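Local coordinates for protein polyketide synthase PksJ (Bacillus subtilis subsp. subtilis, PDB 4J1Q) that carries out stereoselective, NADPH-dependent alpha- and beta-ketoreduction of intermediates on the bacillaene polyketide assembly line, at residues R84-M89 / P313-L318; A112-E117 / L122-S127; F333-S338 / A360-R365. All blocks are in the same frame, centred on the assembly; numbering follows the deposited sequence.

Contact 1 (R84-M89 / P313-L318). With NDP (NADPH dihydro-nicotinamide-adenine-dinucleotide phosphate), chain B.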
loop_
_atom_site.group_PDB
_atom_site.type_symbol
_atom_site.label_atom_id
_atom_site.label_comp_id
_atom_site.label_asym_id
_atom_site.label_seq_id
_atom_site.Cartn_x
_atom_site.Cartn_y
_atom_site.Cartn_z
ATOM N N ARG A 84 -13.487 -0.857 8.309
ATOM C CA ARG A 84 -14.450 -1.125 7.259
ATOM C C ARG A 84 -13.756 -1.724 6.049
ATOM O O ARG A 84 -14.271 -2.657 5.431
ATOM C CB ARG A 84 -15.178 0.159 6.877
ATOM C CG ARG A 84 -16.672 0.118 7.149
ATOM C CD ARG A 84 -17.297 1.488 6.951
ATOM N NE ARG A 84 -16.791 2.438 7.930
ATOM C CZ ARG A 84 -16.453 3.687 7.655
ATOM N NH1 ARG A 84 -16.565 4.153 6.420
ATOM N NH2 ARG A 84 -16.043 4.482 8.626
ATOM N N TYR A 85 -12.588 -1.183 5.717
ATOM C CA TYR A 85 -11.721 -1.725 4.661
ATOM C C TYR A 85 -11.357 -3.185 4.918
ATOM O O TYR A 85 -11.544 -4.045 4.055
ATOM C CB TYR A 85 -10.435 -0.878 4.573
ATOM C CG TYR A 85 -9.521 -1.268 3.438
ATOM C CD1 TYR A 85 -9.661 -0.683 2.181
ATOM C CD2 TYR A 85 -8.489 -2.201 3.617
ATOM C CE1 TYR A 85 -8.800 -1.011 1.133
ATOM C CE2 TYR A 85 -7.619 -2.512 2.571
ATOM C CZ TYR A 85 -7.793 -1.920 1.329
ATOM O OH TYR A 85 -6.942 -2.222 0.288
ATOM N N GLN A 86 -10.821 -3.470 6.098
ATOM C CA GLN A 86 -10.449 -4.845 6.437
ATOM C C GLN A 86 -11.639 -5.788 6.250
ATOM O O GLN A 86 -11.524 -6.833 5.598
ATOM C CB GLN A 86 -9.924 -4.931 7.885
ATOM C CG GLN A 86 -8.739 -4.020 8.169
ATOM C CD GLN A 86 -7.929 -4.471 9.360
ATOM O OE1 GLN A 86 -8.142 -5.556 9.893
ATOM N NE2 GLN A 86 -6.974 -3.656 9.771
ATOM N N CYS A 87 -12.797 -5.361 6.755
ATOM C CA CYS A 87 -14.028 -6.127 6.598
ATOM C C CYS A 87 -14.366 -6.370 5.130
ATOM O O CYS A 87 -14.603 -7.501 4.718
ATOM C CB CYS A 87 -15.182 -5.424 7.308
ATOM S SG CYS A 87 -16.668 -6.437 7.482
ATOM N N TYR A 88 -14.366 -5.311 4.327
ATOM C CA TYR A 88 -14.809 -5.441 2.939
ATOM C C TYR A 88 -13.825 -6.249 2.118
ATOM O O TYR A 88 -14.235 -7.017 1.234
ATOM C CB TYR A 88 -15.022 -4.083 2.298
ATOM C CG TYR A 88 -16.188 -3.326 2.865
ATOM C CD1 TYR A 88 -17.232 -3.990 3.515
ATOM C CD2 TYR A 88 -16.281 -1.957 2.721
ATOM C CE1 TYR A 88 -18.327 -3.300 4.002
ATOM C CE2 TYR A 88 -17.351 -1.256 3.249
ATOM C CZ TYR A 88 -18.374 -1.931 3.878
ATOM O OH TYR A 88 -19.428 -1.211 4.388
ATOM N N MET A 89 -12.533 -6.116 2.451
ATOM C CA MET A 89 -11.495 -6.909 1.797
ATOM C C MET A 89 -11.719 -8.388 2.039
ATOM O O MET A 89 -11.584 -9.199 1.124
ATOM C CB MET A 89 -10.088 -6.506 2.281
ATOM C CG MET A 89 -9.667 -5.107 1.874
ATOM S SD MET A 89 -9.735 -4.836 0.081
ATOM C CE MET A 89 -11.216 -3.821 -0.030
ATOM N N PRO A 313 -1.503 -4.499 10.760
ATOM C CA PRO A 313 -0.475 -3.470 11.021
ATOM C C PRO A 313 -0.427 -2.379 9.977
ATOM O O PRO A 313 -0.069 -1.241 10.292
ATOM C CB PRO A 313 0.852 -4.259 10.995
ATOM C CG PRO A 313 0.517 -5.565 10.319
ATOM C CD PRO A 313 -0.916 -5.850 10.655
ATOM N N LYS A 314 -0.780 -2.710 8.732
ATOM C CA LYS A 314 -0.593 -1.761 7.629
ATOM C C LYS A 314 -1.878 -0.950 7.410
ATOM O O LYS A 314 -1.887 0.097 6.748
ATOM C CB LYS A 314 -0.168 -2.503 6.353
ATOM C CG LYS A 314 1.330 -2.864 6.322
ATOM C CD LYS A 314 1.715 -3.629 5.071
ATOM C CE LYS A 314 3.177 -4.059 5.088
ATOM N NZ LYS A 314 4.180 -2.998 4.730
ATOM N N VAL A 315 -2.989 -1.445 7.943
ATOM C CA VAL A 315 -4.253 -0.793 7.648
ATOM C C VAL A 315 -4.813 -0.074 8.860
ATOM O O VAL A 315 -4.712 1.147 8.938
ATOM C CB VAL A 315 -5.255 -1.742 6.963
ATOM C CG1 VAL A 315 -6.545 -1.005 6.624
ATOM C CG2 VAL A 315 -4.620 -2.286 5.706
ATOM N N SER A 316 -5.211 -0.831 9.877
ATOM C CA SER A 316 -5.581 -0.246 11.153
ATOM C C SER A 316 -4.380 0.334 11.872
ATOM O O SER A 316 -4.470 1.423 12.482
ATOM C CB SER A 316 -6.264 -1.276 12.056
ATOM O OG SER A 316 -7.586 -1.476 11.626
ATOM N N GLY A 317 -3.279 -0.410 11.856
ATOM C CA GLY A 317 -2.067 0.035 12.519
ATOM C C GLY A 317 -1.676 1.406 12.036
ATOM O O GLY A 317 -1.331 2.274 12.834
ATOM N N LEU A 318 -1.777 1.617 10.721
ATOM C CA LEU A 318 -1.365 2.861 10.104
ATOM C C LEU A 318 -2.319 3.989 10.463
ATOM O O LEU A 318 -1.896 5.066 10.841
ATOM C CB LEU A 318 -1.288 2.695 8.587
ATOM C CG LEU A 318 -0.854 3.933 7.812
ATOM C CD1 LEU A 318 -0.185 3.559 6.517
ATOM C CD2 LEU A 318 -2.087 4.718 7.475
HETATM P PA NDP B . 10.448 -7.697 8.762
HETATM O O1A NDP B . 9.352 -8.753 8.948
HETATM O O2A NDP B . 11.896 -7.943 9.055
HETATM O O5B NDP B . 9.990 -6.359 9.505
HETATM C C5B NDP B . 8.627 -6.164 9.891
HETATM C C4B NDP B . 8.667 -5.797 11.365
HETATM O O4B NDP B . 7.361 -5.371 11.759
HETATM C C3B NDP B . 8.958 -7.031 12.206
HETATM O O3B NDP B . 10.150 -6.672 12.958
HETATM C C2B NDP B . 7.752 -7.186 13.129
HETATM O O2B NDP B . 8.186 -7.386 14.509
HETATM C C1B NDP B . 7.071 -5.831 13.075
HETATM N N9A NDP B . 5.600 -6.045 13.215
HETATM C C8A NDP B . 4.831 -6.995 12.572
HETATM N N7A NDP B . 3.517 -6.828 12.992
HETATM C C5A NDP B . 3.473 -5.720 13.856
HETATM C C6A NDP B . 2.459 -5.091 14.575
HETATM N N6A NDP B . 1.162 -5.539 14.558
HETATM N N1A NDP B . 2.762 -4.011 15.352
HETATM C C2A NDP B . 4.039 -3.571 15.457
HETATM N N3A NDP B . 5.040 -4.196 14.801
HETATM C C4A NDP B . 4.782 -5.247 13.962
HETATM O O3 NDP B . 10.310 -7.165 7.245
HETATM P PN NDP B . 11.246 -5.990 6.693
HETATM O O1N NDP B . 11.993 -6.658 5.541
HETATM O O2N NDP B . 11.907 -5.227 7.827
HETATM O O5D NDP B . 10.149 -5.000 6.041
HETATM C C5D NDP B . 9.923 -3.663 6.506
HETATM C C4D NDP B . 8.669 -3.120 5.784
HETATM O O4D NDP B . 8.991 -2.890 4.395
HETATM C C3D NDP B . 7.532 -4.152 5.795
HETATM O O3D NDP B . 6.261 -3.507 6.049
HETATM C C2D NDP B . 7.584 -4.754 4.424
HETATM O O2D NDP B . 6.259 -5.120 4.026
HETATM C C1D NDP B . 8.179 -3.656 3.531
HETATM N N1N NDP B . 8.972 -4.226 2.433
HETATM C C2N NDP B . 10.117 -4.928 2.668
HETATM C C3N NDP B . 10.845 -5.524 1.612
HETATM C C7N NDP B . 12.137 -6.291 1.904
HETATM O O7N NDP B . 12.912 -6.515 0.965
HETATM N N7N NDP B . 12.379 -6.794 3.138
HETATM C C4N NDP B . 10.348 -5.447 0.285
HETATM C C5N NDP B . 9.145 -4.742 0.078
HETATM C C6N NDP B . 8.479 -4.153 1.180
HETATM P P2B NDP B . 7.267 -8.180 15.583
HETATM O O1X NDP B . 6.923 -9.484 14.830
HETATM O O2X NDP B . 8.246 -8.241 16.750
HETATM O O3X NDP B . 6.052 -7.313 15.843
#

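Contact 2 (A112-E117 / L122-S127)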
loop_
_atom_site.group_PDB
_atom_site.type_symbol
_atom_site.label_atom_id
_atom_site.label_comp_id
_atom_site.label_asym_id
_atom_site.label_seq_id
_atom_site.Cartn_x
_atom_site.Cartn_y
_atom_site.Cartn_z
ATOM N N ALA A 112 -15.168 -3.105 -9.225
ATOM C CA ALA A 112 -15.387 -2.465 -7.943
ATOM C C ALA A 112 -15.663 -1.012 -8.182
ATOM O O ALA A 112 -14.956 -0.345 -8.953
ATOM C CB ALA A 112 -14.185 -2.632 -7.035
ATOM N N ILE A 113 -16.736 -0.530 -7.567
ATOM C CA ILE A 113 -17.088 0.864 -7.705
ATOM C C ILE A 113 -16.749 1.585 -6.426
ATOM O O ILE A 113 -17.233 1.235 -5.357
ATOM C CB ILE A 113 -18.567 1.049 -8.066
ATOM C CG1 ILE A 113 -18.998 -0.018 -9.074
ATOM C CG2 ILE A 113 -18.789 2.420 -8.652
ATOM C CD1 ILE A 113 -18.300 0.017 -10.418
ATOM N N VAL A 114 -15.765 2.459 -6.531
ATOM C CA VAL A 114 -15.299 3.228 -5.394
ATOM C C VAL A 114 -15.633 4.681 -5.709
ATOM O O VAL A 114 -15.242 5.198 -6.772
ATOM C CB VAL A 114 -13.771 3.053 -5.188
ATOM C CG1 VAL A 114 -13.298 3.673 -3.864
ATOM C CG2 VAL A 114 -13.402 1.580 -5.279
ATOM N N PRO A 115 -16.439 5.305 -4.837
ATOM C CA PRO A 115 -16.674 6.726 -4.932
ATOM C C PRO A 115 -15.567 7.498 -4.235
ATOM O O PRO A 115 -15.302 7.259 -3.060
ATOM C CB PRO A 115 -18.007 6.899 -4.196
ATOM C CG PRO A 115 -17.999 5.821 -3.161
ATOM C CD PRO A 115 -17.157 4.694 -3.703
ATOM N N LEU A 116 -14.886 8.366 -4.975
ATOM C CA LEU A 116 -14.050 9.383 -4.362
ATOM C C LEU A 116 -14.917 10.255 -3.464
ATOM O O LEU A 116 -15.893 10.846 -3.907
ATOM C CB LEU A 116 -13.351 10.227 -5.429
ATOM C CG LEU A 116 -12.599 9.427 -6.493
ATOM C CD1 LEU A 116 -12.895 9.953 -7.885
ATOM C CD2 LEU A 116 -11.104 9.447 -6.246
ATOM N N GLU A 117 -14.627 10.212 -2.175
ATOM C CA GLU A 117 -15.356 10.973 -1.194
ATOM C C GLU A 117 -14.425 11.068 -0.008
ATOM O O GLU A 117 -13.250 10.701 -0.115
ATOM C CB GLU A 117 -16.646 10.254 -0.820
ATOM C CG GLU A 117 -17.568 11.055 0.090
ATOM C CD GLU A 117 -19.042 10.807 -0.181
ATOM O OE1 GLU A 117 -19.648 11.624 -0.909
ATOM O OE2 GLU A 117 -19.606 9.819 0.350
ATOM N N LEU A 122 -10.092 5.488 0.076
ATOM C CA LEU A 122 -9.247 4.426 0.544
ATOM C C LEU A 122 -9.633 3.018 0.060
ATOM O O LEU A 122 -8.760 2.168 -0.100
ATOM C CB LEU A 122 -9.190 4.473 2.054
ATOM C CG LEU A 122 -8.583 5.771 2.590
ATOM C CD1 LEU A 122 -8.571 5.747 4.107
ATOM C CD2 LEU A 122 -7.182 5.970 2.037
ATOM N N PHE A 123 -10.930 2.775 -0.162
ATOM C CA PHE A 123 -11.407 1.507 -0.727
ATOM C C PHE A 123 -10.747 1.211 -2.077
ATOM O O PHE A 123 -10.721 0.084 -2.507
ATOM C CB PHE A 123 -12.938 1.526 -0.872
ATOM C CG PHE A 123 -13.667 1.583 0.442
ATOM C CD1 PHE A 123 -14.802 2.365 0.585
ATOM C CD2 PHE A 123 -13.199 0.892 1.552
ATOM C CE1 PHE A 123 -15.451 2.464 1.806
ATOM C CE2 PHE A 123 -13.874 0.935 2.759
ATOM C CZ PHE A 123 -14.998 1.734 2.896
ATOM N N ALA A 124 -10.231 2.243 -2.740
ATOM C CA ALA A 124 -9.527 2.073 -4.010
ATOM C C ALA A 124 -8.339 1.116 -3.842
ATOM O O ALA A 124 -7.857 0.503 -4.813
ATOM C CB ALA A 124 -9.036 3.426 -4.537
ATOM N N GLY A 125 -7.842 1.030 -2.609
ATOM C CA GLY A 125 -6.877 0.002 -2.254
ATOM C C GLY A 125 -7.253 -1.424 -2.656
ATOM O O GLY A 125 -6.387 -2.290 -2.761
ATOM N N VAL A 126 -8.539 -1.702 -2.806
ATOM C CA VAL A 126 -8.969 -3.055 -3.162
ATOM C C VAL A 126 -8.230 -3.515 -4.425
ATOM O O VAL A 126 -8.152 -4.698 -4.732
ATOM C CB VAL A 126 -10.477 -3.141 -3.387
ATOM C CG1 VAL A 126 -10.869 -2.395 -4.651
ATOM C CG2 VAL A 126 -10.900 -4.602 -3.467
ATOM N N SER A 127 -7.631 -2.569 -5.122
ATOM C CA SER A 127 -6.842 -2.888 -6.300
ATOM C C SER A 127 -5.644 -3.835 -6.085
ATOM O O SER A 127 -5.310 -4.618 -6.976
ATOM C CB SER A 127 -6.318 -1.618 -6.918
ATOM O OG SER A 127 -5.435 -1.964 -7.966
#

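Contact 3 (F333-S338 / A360-R365). With NDP (NADPH dihydro-nicotinamide-adenine-dinucleotide phosphate), chain B.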
loop_
_atom_site.group_PDB
_atom_site.type_symbol
_atom_site.label_atom_id
_atom_site.label_comp_id
_atom_site.label_asym_id
_atom_site.label_seq_id
_atom_site.Cartn_x
_atom_site.Cartn_y
_atom_site.Cartn_z
ATOM N N PHE A 333 6.046 11.668 7.051
ATOM C CA PHE A 333 5.426 10.418 7.460
ATOM C C PHE A 333 5.515 9.499 6.243
ATOM O O PHE A 333 4.864 9.743 5.233
ATOM C CB PHE A 333 3.966 10.669 7.849
ATOM C CG PHE A 333 3.340 9.580 8.697
ATOM C CD1 PHE A 333 3.765 8.260 8.610
ATOM C CD2 PHE A 333 2.213 9.861 9.460
ATOM C CE1 PHE A 333 3.115 7.243 9.321
ATOM C CE2 PHE A 333 1.563 8.856 10.177
ATOM C CZ PHE A 333 1.997 7.533 10.084
ATOM N N ILE A 334 6.442 8.547 6.294
ATOM C CA ILE A 334 6.726 7.686 5.155
ATOM C C ILE A 334 6.292 6.250 5.417
ATOM O O ILE A 334 6.671 5.664 6.430
ATOM C CB ILE A 334 8.223 7.681 4.833
ATOM C CG1 ILE A 334 8.644 9.007 4.168
ATOM C CG2 ILE A 334 8.577 6.476 3.980
ATOM C CD1 ILE A 334 10.101 9.348 4.397
ATOM N N PHE A 335 5.463 5.704 4.527
ATOM C CA PHE A 335 5.032 4.309 4.642
ATOM C C PHE A 335 5.995 3.433 3.850
ATOM O O PHE A 335 6.261 3.703 2.680
ATOM C CB PHE A 335 3.611 4.110 4.073
ATOM C CG PHE A 335 2.642 5.198 4.417
ATOM C CD1 PHE A 335 1.617 5.525 3.533
ATOM C CD2 PHE A 335 2.704 5.856 5.634
ATOM C CE1 PHE A 335 0.740 6.566 3.809
ATOM C CE2 PHE A 335 1.836 6.893 5.927
ATOM C CZ PHE A 335 0.846 7.247 5.018
ATOM N N PHE A 336 6.372 2.301 4.423
ATOM C CA PHE A 336 7.111 1.288 3.665
ATOM C C PHE A 336 6.186 0.249 3.040
ATOM O O PHE A 336 5.845 -0.775 3.651
ATOM C CB PHE A 336 8.185 0.618 4.531
ATOM C CG PHE A 336 9.420 1.469 4.720
ATOM C CD1 PHE A 336 9.464 2.779 4.232
ATOM C CD2 PHE A 336 10.545 0.949 5.339
ATOM C CE1 PHE A 336 10.594 3.555 4.393
ATOM C CE2 PHE A 336 11.676 1.722 5.509
ATOM C CZ PHE A 336 11.712 3.030 5.026
ATOM N N SER A 337 5.725 0.554 1.834
ATOM C CA SER A 337 4.792 -0.321 1.123
ATOM C C SER A 337 5.623 -1.236 0.227
ATOM O O SER A 337 6.841 -1.289 0.351
ATOM C CB SER A 337 3.819 0.547 0.291
ATOM O OG SER A 337 2.992 -0.233 -0.560
ATOM N N SER A 338 4.990 -1.877 -0.747
ATOM C CA SER A 338 5.677 -2.912 -1.488
ATOM C C SER A 338 5.285 -2.868 -2.949
ATOM O O SER A 338 4.162 -2.461 -3.308
ATOM C CB SER A 338 5.327 -4.293 -0.922
ATOM O OG SER A 338 5.588 -5.294 -1.888
ATOM N N ALA A 360 -2.902 4.418 -1.030
ATOM C CA ALA A 360 -4.106 5.261 -1.110
ATOM C C ALA A 360 -4.133 6.243 0.048
ATOM O O ALA A 360 -4.557 7.379 -0.108
ATOM C CB ALA A 360 -5.386 4.422 -1.111
ATOM N N PHE A 361 -3.656 5.808 1.205
ATOM C CA PHE A 361 -3.615 6.673 2.383
ATOM C C PHE A 361 -2.675 7.871 2.214
ATOM O O PHE A 361 -2.940 8.963 2.731
ATOM C CB PHE A 361 -3.232 5.848 3.613
ATOM C CG PHE A 361 -3.626 6.480 4.918
ATOM C CD1 PHE A 361 -4.931 6.392 5.384
ATOM C CD2 PHE A 361 -2.698 7.182 5.671
ATOM C CE1 PHE A 361 -5.303 7.009 6.576
ATOM C CE2 PHE A 361 -3.072 7.816 6.846
ATOM C CZ PHE A 361 -4.369 7.717 7.308
ATOM N N ALA A 362 -1.573 7.673 1.493
ATOM C CA ALA A 362 -0.601 8.751 1.271
ATOM C C ALA A 362 -1.270 9.976 0.650
ATOM O O ALA A 362 -1.013 11.114 1.068
ATOM C CB ALA A 362 0.575 8.285 0.416
ATOM N N GLU A 363 -2.075 9.755 -0.382
ATOM C CA GLU A 363 -2.794 10.862 -1.006
ATOM C C GLU A 363 -3.837 11.444 -0.059
ATOM O O GLU A 363 -4.008 12.662 0.018
ATOM C CB GLU A 363 -3.446 10.445 -2.333
ATOM C CG GLU A 363 -3.926 11.623 -3.176
ATOM C CD GLU A 363 -2.790 12.418 -3.823
ATOM O OE1 GLU A 363 -2.395 12.071 -4.956
ATOM O OE2 GLU A 363 -2.320 13.414 -3.225
ATOM N N TYR A 364 -4.528 10.568 0.657
ATOM C CA TYR A 364 -5.560 11.000 1.579
ATOM C C TYR A 364 -4.991 11.853 2.719
ATOM O O TYR A 364 -5.599 12.843 3.121
ATOM C CB TYR A 364 -6.312 9.793 2.117
ATOM C CG TYR A 364 -7.011 10.034 3.423
ATOM C CD1 TYR A 364 -8.226 10.721 3.479
ATOM C CD2 TYR A 364 -6.487 9.528 4.603
ATOM C CE1 TYR A 364 -8.876 10.921 4.683
ATOM C CE2 TYR A 364 -7.121 9.729 5.811
ATOM C CZ TYR A 364 -8.316 10.414 5.849
ATOM O OH TYR A 364 -8.942 10.555 7.069
ATOM N N ARG A 365 -3.801 11.504 3.196
ATOM C CA ARG A 365 -3.150 12.315 4.213
ATOM C C ARG A 365 -2.732 13.697 3.689
ATOM O O ARG A 365 -2.905 14.704 4.380
ATOM C CB ARG A 365 -1.973 11.589 4.865
ATOM C CG ARG A 365 -1.826 11.911 6.345
ATOM C CD ARG A 365 -0.660 11.173 6.979
ATOM N NE ARG A 365 0.546 11.984 7.002
ATOM C CZ ARG A 365 0.854 12.857 7.957
ATOM N NH1 ARG A 365 0.068 13.021 9.018
ATOM N NH2 ARG A 365 1.965 13.558 7.849
HETATM P PA NDP B . 10.448 -7.697 8.762
HETATM O O1A NDP B . 9.352 -8.753 8.948
HETATM O O2A NDP B . 11.896 -7.943 9.055
HETATM O O5B NDP B . 9.990 -6.359 9.505
HETATM C C5B NDP B . 8.627 -6.164 9.891
HETATM C C4B NDP B . 8.667 -5.797 11.365
HETATM O O4B NDP B . 7.361 -5.371 11.759
HETATM C C3B NDP B . 8.958 -7.031 12.206
HETATM O O3B NDP B . 10.150 -6.672 12.958
HETATM C C2B NDP B . 7.752 -7.186 13.129
HETATM O O2B NDP B . 8.186 -7.386 14.509
HETATM C C1B NDP B . 7.071 -5.831 13.075
HETATM N N9A NDP B . 5.600 -6.045 13.215
HETATM C C8A NDP B . 4.831 -6.995 12.572
HETATM N N7A NDP B . 3.517 -6.828 12.992
HETATM C C5A NDP B . 3.473 -5.720 13.856
HETATM C C6A NDP B . 2.459 -5.091 14.575
HETATM N N6A NDP B . 1.162 -5.539 14.558
HETATM N N1A NDP B . 2.762 -4.011 15.352
HETATM C C2A NDP B . 4.039 -3.571 15.457
HETATM N N3A NDP B . 5.040 -4.196 14.801
HETATM C C4A NDP B . 4.782 -5.247 13.962
HETATM O O3 NDP B . 10.310 -7.165 7.245
HETATM P PN NDP B . 11.246 -5.990 6.693
HETATM O O1N NDP B . 11.993 -6.658 5.541
HETATM O O2N NDP B . 11.907 -5.227 7.827
HETATM O O5D NDP B . 10.149 -5.000 6.041
HETATM C C5D NDP B . 9.923 -3.663 6.506
HETATM C C4D NDP B . 8.669 -3.120 5.784
HETATM O O4D NDP B . 8.991 -2.890 4.395
HETATM C C3D NDP B . 7.532 -4.152 5.795
HETATM O O3D NDP B . 6.261 -3.507 6.049
HETATM C C2D NDP B . 7.584 -4.754 4.424
HETATM O O2D NDP B . 6.259 -5.120 4.026
HETATM C C1D NDP B . 8.179 -3.656 3.531
HETATM N N1N NDP B . 8.972 -4.226 2.433
HETATM C C2N NDP B . 10.117 -4.928 2.668
HETATM C C3N NDP B . 10.845 -5.524 1.612
HETATM C C7N NDP B . 12.137 -6.291 1.904
HETATM O O7N NDP B . 12.912 -6.515 0.965
HETATM N N7N NDP B . 12.379 -6.794 3.138
HETATM C C4N NDP B . 10.348 -5.447 0.285
HETATM C C5N NDP B . 9.145 -4.742 0.078
HETATM C C6N NDP B . 8.479 -4.153 1.180
HETATM P P2B NDP B . 7.267 -8.180 15.583
HETATM O O1X NDP B . 6.923 -9.484 14.830
HETATM O O2X NDP B . 8.246 -8.241 16.750
HETATM O O3X NDP B . 6.052 -7.313 15.843
#

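Contact 1 (R84-M89 / P313-L318)
Y85 and Q86 of helix 81-98 meet V315 and S316 of helix 304-324 at a buried, nearly antiparallel helix pair, the short axes running at 153° and 10.1 Å apart. Helix 304-324 belongs to the Rossmann-fold ketoreductase core; helix 81-98 lies in the N-terminal half, which probably corresponds to the structural subdomain of modular ketoreductases; the pair would then join it to the catalytic part. The apolar part centres on V315. CG1 stands anti to the backbone N (chi1 -178°) and reaches the Y85 ring obliquely, 3.8 Å from CD2. The same methyl lies 4.0 Å from Q86 CG, where Q86 and V315 lie alongside, pointing opposite ways, and the amide end of Q86 continues to the side chain of S316. On its own helix, Y85 has M89 CG over one ring face, 3.4 Å above the plane, and the ring also meets F357. The polar end of Y85 leaves the contact: OH is hydrogen-bonded to A353 O, tethering its end to helix 349-370. Cofactor contacts lie on another side of 313-318. P313 CB approaches adenine N6A of NADPH at 3.8 Å. K314 runs extended to CE, then bends at chi4 (-79°), and NZ, also bonded to N355 OD1, donates to both nicotinamide-ribose hydroxyls, O3D at 2.5 Å and O2D at 3.1 Å.

Contact 2 (A112-E117 / L122-S127)
The phenyl ring of F123, whose side chain touches V114 at its base, belongs to an aromatic cluster: it meets the F52 ring with planes about 25° apart and the Y88 ring at about 55°, while I81 and Y85 of helix 81-98 also touch it. F123 CB lies 3.7 Å from V114 CG1, with the two side chains crossing at a slant. CG of F123 is anti to its own carbonyl carbon, which carries the ring on past the strand. V114 is the central apolar residue. One branch, CG1, comes within 3.6 Å of A124 N and 4.3 Å of A124 CB; the other, CG2, lies against A124 CA at 4.1 Å. The contact packs the strand-to-helix connection of a beta-alpha-beta unit against its own strand, in the N-terminal part, which resembles a Rossmann fold: strand 108-115, the connection with its 3-10 segment, helix 126-136, then strand 140-147. Backbone bonds G125 N to L122 O and V126 N to F123 O run through the 3-10 segment, which packs against the strand. Further along, V126 CG1 sits between its backbone N and carbonyl carbon (chi1 69°) and meets A112 CB at 4.1 Å. V126 packs on M89 as well, and V114 on V144 of the neighbouring parallel strand, to which A112 and V114 are hydrogen-bonded through their backbones.

Contact 3 (F333-S338 / A360-R365)
The guanidinium of R365 is buried against a phenyl group: F333 CD2 stands 3.6 Å above its plane, over the centre, and F333 CB covers the same group 3.5 Å from NH2. The two planes are 55° apart, so the ring meets the cation aslant instead of stacking flat. A bend at chi3 (95°) brings the group there. The buried charge has several partners: NH1 forms a salt bridge with D322, NE bonds to T378 OG1 and NH2 to F375 O, which together would restrict rotation of the guanidinium. F335 makes the apolar part, entering rim first. A362 N lies at the ring edge, 3.5 Å from CE1; A362 CB is 3.8 Å from the same atom, and CZ lies 3.6 Å from F361 CD2, the two rings being oblique. On the other side of the strand F336 CB approaches NADPH O4D, and beyond it S337 O comes 3.4 Å from nicotinamide C6N. This is Rossmann-fold strand-to-helix packing: strand 332-338 runs between parallel strands 286-289 and 377-383, segment 360-365 of helix 349-370 runs nearly antiparallel to it, and L318 and V321 of helix 304-324 press on F335 and F333 beside that helix.

In the fold
Contact 2, a local turn in the N-terminal half, is nested inside the long loop that contact 1 closes, and contact 3 follows in series within the ketoreductase domain. Centres of contacts 1 and 2, and of 1 and 3, are about 13 Å apart; those of 2 and 3 about 15 Å. Y85 and M89 of contact 1 reach the turn of contact 2, and L318 touches F335 and F361 of contact 3. L122 of contact 2 packs on F361 and Y364 of helix 349-370. Contacts 1 and 3 both touch NADPH, so helix 304-324 and strand 332-338 carry packing on one side and cofactor contacts on another.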